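Local coordinates for 199aa long hypothetical Trp repressor binding protein (Sulfolobus tokodaii, PDB 2ZKI) that probably binds FMN in a flavodoxin-like alpha/beta fold and may act as a WrbA-type NAD(P)H-dependent quinone reductase, at the interface of chains A and B. Coordinates in Å, arbitrary orientation; residue numbers count along the deposited sequence, not the author numbering. Chains: chain A/B, 199aa long hypothetical Trp repressor binding protein.

The interface of chains A and B. Residues chain A 127-128, 131, 135, 141, 143, 161; chain B 128, 131, 134-135, 139-141.
A two-fold symmetric interface joins two flavodoxin-like subunits, in keeping with the tetrameric assembly of the WrbA family, although the structure alone does not prove the oligomer in solution. Near the axis A:Ile141 and B:Ile141 form an antiparallel beta bridge: the amide N of A:Ile141 donates to the carbonyl O of B:Ile141 at 2.9 Å, and the reciprocal bond from B:Ile141 N to A:Ile141 O is 3.0 Å long. Both amides approach in the carbonyl plane but the bonds are bent, 149° and 141° at the hydrogen. The isoleucine side chains run alongside each other in the same direction, with A:Ile141 CD1 3.8 Å from B:Ile141 CD1.

The phenol of B:Tyr135 reaches into chain A. The side chains of A:Tyr161 and B:Tyr135 cross at nearly a right angle, but their ring planes are moderately tilted, and A:Tyr161 CD2 lies over one face of the B:Tyr135 ring towards its rim, 3.5 Å from CG, while A:Pro143 CB packs 3.6 Å from B:Tyr135 CD2. Farther along the ring, the CG2 methyl of A:Ile141 sits against CE2 and CZ. An alanine in place of B:Tyr135 would probably loosen the packing of A:Tyr161 and A:Pro143 and deprive the shared water of a phenol partner.

That water lies in the ring plane at the edge of both tyrosines, 2.8 Å from the hydroxyl OH of A:Tyr135, and also hydrogen-bonds to B:Tyr135 OH and to the hydroxyls of A:Ser131 and B:Ser131. Each serine OG is tucked between the backbone N and carbonyl carbon (chi1 62° in A:Ser131), turned back towards the end of helix 125-130. There A:Ser131 OG donates to A:Leu128 O at 2.6 Å from above the carbonyl plane.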
ATOM      1  N   ILE A 127       0.182   1.369  -9.086  1.00 18.14           N
ATOM      2  CA  ILE A 127       0.377   2.806  -8.902  1.00 18.15           C
ATOM      3  C   ILE A 127       0.635   3.158  -7.433  1.00 18.25           C
ATOM      4  O   ILE A 127       1.497   3.990  -7.138  1.00 18.25           O
ATOM      5  CB  ILE A 127      -0.809   3.612  -9.488  1.00 18.07           C
ATOM      6  CG1 ILE A 127      -0.788   3.524 -11.016  1.00 18.01           C
ATOM      7  CG2 ILE A 127      -0.755   5.072  -9.044  1.00 18.08           C
ATOM      8  CD1 ILE A 127      -2.128   3.727 -11.681  1.00 18.09           C
ATOM      9  N   LEU A 128      -0.092   2.512  -6.523  1.00 18.36           N
ATOM     10  CA  LEU A 128       0.092   2.742  -5.087  1.00 18.51           C
ATOM     11  C   LEU A 128       1.466   2.266  -4.600  1.00 18.56           C
ATOM     12  O   LEU A 128       2.077   2.897  -3.739  1.00 18.58           O
ATOM     13  CB  LEU A 128      -1.030   2.083  -4.274  1.00 18.45           C
ATOM     14  CG  LEU A 128      -1.056   2.362  -2.764  1.00 18.63           C
ATOM     15  CD1 LEU A 128      -1.606   3.757  -2.465  1.00 19.17           C
ATOM     16  CD2 LEU A 128      -1.870   1.306  -2.037  1.00 18.67           C
ATOM     17  N   SER A 131       4.348   4.562  -5.942  1.00 18.88           N
ATOM     18  CA  SER A 131       4.333   5.908  -5.378  1.00 18.66           C
ATOM     19  C   SER A 131       5.261   6.088  -4.182  1.00 18.59           C
ATOM     20  O   SER A 131       5.598   7.218  -3.831  1.00 18.63           O
ATOM     21  CB  SER A 131       2.906   6.337  -5.025  1.00 18.60           C
ATOM     22  OG  SER A 131       2.338   5.493  -4.042  1.00 18.31           O
ATOM     23  N   TYR A 135       7.829   9.505  -2.037  1.00 18.63           N
ATOM     24  CA  TYR A 135       7.954   9.875  -0.629  1.00 18.65           C
ATOM     25  C   TYR A 135       9.413  10.020  -0.200  1.00 18.81           C
ATOM     26  O   TYR A 135       9.763  10.952   0.519  1.00 18.80           O
ATOM     27  CB  TYR A 135       7.231   8.863   0.264  1.00 18.52           C
ATOM     28  CG  TYR A 135       5.727   8.876   0.109  1.00 18.23           C
ATOM     29  CD1 TYR A 135       5.101   8.103  -0.867  1.00 18.00           C
ATOM     30  CD2 TYR A 135       4.929   9.657   0.941  1.00 17.79           C
ATOM     31  CE1 TYR A 135       3.722   8.109  -1.015  1.00 17.98           C
ATOM     32  CE2 TYR A 135       3.547   9.675   0.800  1.00 17.82           C
ATOM     33  CZ  TYR A 135       2.950   8.898  -0.179  1.00 18.01           C
ATOM     34  OH  TYR A 135       1.584   8.907  -0.322  1.00 17.94           O
ATOM     35  N   ILE A 141       3.013  13.739  -5.557  1.00 19.32           N
ATOM     36  CA  ILE A 141       2.235  12.816  -6.390  1.00 19.23           C
ATOM     37  C   ILE A 141       1.022  13.504  -7.014  1.00 19.33           C
ATOM     38  O   ILE A 141       0.261  14.174  -6.321  1.00 19.33           O
ATOM     39  CB  ILE A 141       1.764  11.579  -5.575  1.00 19.15           C
ATOM     40  CG1 ILE A 141       2.961  10.872  -4.934  1.00 18.97           C
ATOM     41  CG2 ILE A 141       0.972  10.606  -6.452  1.00 18.89           C
ATOM     42  CD1 ILE A 141       2.619  10.072  -3.699  1.00 18.70           C
ATOM     43  N   PRO A 143      -2.327  12.516  -8.824  1.00 19.87           N
ATOM     44  CA  PRO A 143      -3.370  11.628  -9.332  1.00 20.07           C
ATOM     45  C   PRO A 143      -4.247  12.361 -10.343  1.00 20.24           C
ATOM     46  O   PRO A 143      -4.231  13.592 -10.390  1.00 20.23           O
ATOM     47  CB  PRO A 143      -4.195  11.293  -8.080  1.00 20.02           C
ATOM     48  CG  PRO A 143      -3.466  11.917  -6.918  1.00 19.91           C
ATOM     49  CD  PRO A 143      -2.654  13.023  -7.482  1.00 19.81           C
ATOM     50  N   TYR A 161      -6.361   6.542  -9.843  1.00 26.39           N
ATOM     51  CA  TYR A 161      -4.951   6.328  -9.530  1.00 26.45           C
ATOM     52  C   TYR A 161      -4.044   6.679 -10.708  1.00 26.74           C
ATOM     53  O   TYR A 161      -2.935   7.177 -10.513  1.00 26.74           O
ATOM     54  CB  TYR A 161      -4.725   4.883  -9.076  1.00 26.19           C
ATOM     55  CG  TYR A 161      -5.460   4.532  -7.800  1.00 25.78           C
ATOM     56  CD1 TYR A 161      -6.755   4.015  -7.837  1.00 25.50           C
ATOM     57  CD2 TYR A 161      -4.864   4.726  -6.554  1.00 25.50           C
ATOM     58  CE1 TYR A 161      -7.435   3.694  -6.666  1.00 25.48           C
ATOM     59  CE2 TYR A 161      -5.535   4.411  -5.378  1.00 25.40           C
ATOM     60  CZ  TYR A 161      -6.820   3.894  -5.440  1.00 25.68           C
ATOM     61  OH  TYR A 161      -7.487   3.578  -4.277  1.00 25.56           O
TER
ATOM     62  N   LEU B 128       0.657   5.599   3.884  1.00 18.41           N
ATOM     63  CA  LEU B 128       0.431   5.044   2.549  1.00 18.11           C
ATOM     64  C   LEU B 128      -1.030   4.631   2.359  1.00 18.00           C
ATOM     65  O   LEU B 128      -1.589   4.804   1.277  1.00 17.96           O
ATOM     66  CB  LEU B 128       1.380   3.873   2.266  1.00 18.06           C
ATOM     67  CG  LEU B 128       1.544   3.424   0.804  1.00 18.21           C
ATOM     68  CD1 LEU B 128       2.227   4.488  -0.052  1.00 18.05           C
ATOM     69  CD2 LEU B 128       2.301   2.107   0.708  1.00 18.08           C
ATOM     70  N   SER B 131      -3.192   7.700   1.998  1.00 17.79           N
ATOM     71  CA  SER B 131      -2.971   8.427   0.749  1.00 17.81           C
ATOM     72  C   SER B 131      -3.980   8.089  -0.347  1.00 17.87           C
ATOM     73  O   SER B 131      -4.132   8.848  -1.303  1.00 17.88           O
ATOM     74  CB  SER B 131      -1.536   8.241   0.246  1.00 17.69           C
ATOM     75  OG  SER B 131      -1.360   6.992  -0.395  1.00 17.69           O
ATOM     76  N   ALA B 134      -6.656  10.714  -1.310  1.00 18.84           N
ATOM     77  CA  ALA B 134      -6.193  11.759  -2.218  1.00 18.95           C
ATOM     78  C   ALA B 134      -6.354  11.379  -3.690  1.00 19.02           C
ATOM     79  O   ALA B 134      -6.680  12.232  -4.515  1.00 19.04           O
ATOM     80  CB  ALA B 134      -4.753  12.121  -1.917  1.00 18.86           C
ATOM     81  N   TYR B 135      -6.133  10.103  -4.007  1.00 19.16           N
ATOM     82  CA  TYR B 135      -6.236   9.615  -5.383  1.00 19.28           C
ATOM     83  C   TYR B 135      -7.652   9.727  -5.929  1.00 19.37           C
ATOM     84  O   TYR B 135      -7.849  10.181  -7.054  1.00 19.32           O
ATOM     85  CB  TYR B 135      -5.752   8.168  -5.495  1.00 19.28           C
ATOM     86  CG  TYR B 135      -4.254   7.998  -5.381  1.00 19.28           C
ATOM     87  CD1 TYR B 135      -3.668   7.649  -4.168  1.00 19.32           C
ATOM     88  CD2 TYR B 135      -3.422   8.175  -6.490  1.00 19.18           C
ATOM     89  CE1 TYR B 135      -2.293   7.483  -4.055  1.00 19.34           C
ATOM     90  CE2 TYR B 135      -2.044   8.014  -6.389  1.00 19.20           C
ATOM     91  CZ  TYR B 135      -1.488   7.668  -5.165  1.00 19.33           C
ATOM     92  OH  TYR B 135      -0.129   7.506  -5.046  1.00 19.27           O
ATOM     93  N   MET B 139      -6.583  14.897  -5.280  1.00 21.27           N
ATOM     94  CA  MET B 139      -5.728  15.757  -4.467  1.00 21.51           C
ATOM     95  C   MET B 139      -4.278  15.328  -4.609  1.00 21.62           C
ATOM     96  O   MET B 139      -3.976  14.137  -4.584  1.00 21.65           O
ATOM     97  CB  MET B 139      -6.130  15.675  -2.994  1.00 21.53           C
ATOM     98  CG  MET B 139      -7.577  16.022  -2.708  1.00 21.66           C
ATOM     99  SD  MET B 139      -7.999  15.726  -0.986  1.00 21.69           S
ATOM    100  CE  MET B 139      -7.230  17.146  -0.224  1.00 21.67           C
ATOM    101  N   ILE B 140      -3.383  16.300  -4.747  1.00 21.91           N
ATOM    102  CA  ILE B 140      -1.961  16.002  -4.904  1.00 22.18           C
ATOM    103  C   ILE B 140      -1.287  15.747  -3.555  1.00 22.40           C
ATOM    104  O   ILE B 140      -1.441  16.528  -2.615  1.00 22.51           O
ATOM    105  CB  ILE B 140      -1.208  17.077  -5.743  1.00 22.11           C
ATOM    106  CG1 ILE B 140      -1.403  18.484  -5.169  1.00 22.25           C
ATOM    107  CG2 ILE B 140      -1.666  17.024  -7.199  1.00 22.24           C
ATOM    108  CD1 ILE B 140      -0.501  19.541  -5.798  1.00 22.27           C
ATOM    109  N   ILE B 141      -0.556  14.639  -3.466  1.00 22.72           N
ATOM    110  CA  ILE B 141       0.079  14.232  -2.211  1.00 23.02           C
ATOM    111  C   ILE B 141       1.450  14.890  -2.042  1.00 23.42           C
ATOM    112  O   ILE B 141       2.282  14.854  -2.948  1.00 23.33           O
ATOM    113  CB  ILE B 141       0.198  12.692  -2.094  1.00 22.91           C
ATOM    114  CG1 ILE B 141      -1.137  12.022  -2.437  1.00 22.39           C
ATOM    115  CG2 ILE B 141       0.657  12.290  -0.690  1.00 22.89           C
ATOM    116  CD1 ILE B 141      -1.038  10.546  -2.716  1.00 21.73           C
TER
HETATM  117  O   HOH W   1       0.807   7.229  -2.364  1.00 16.30           O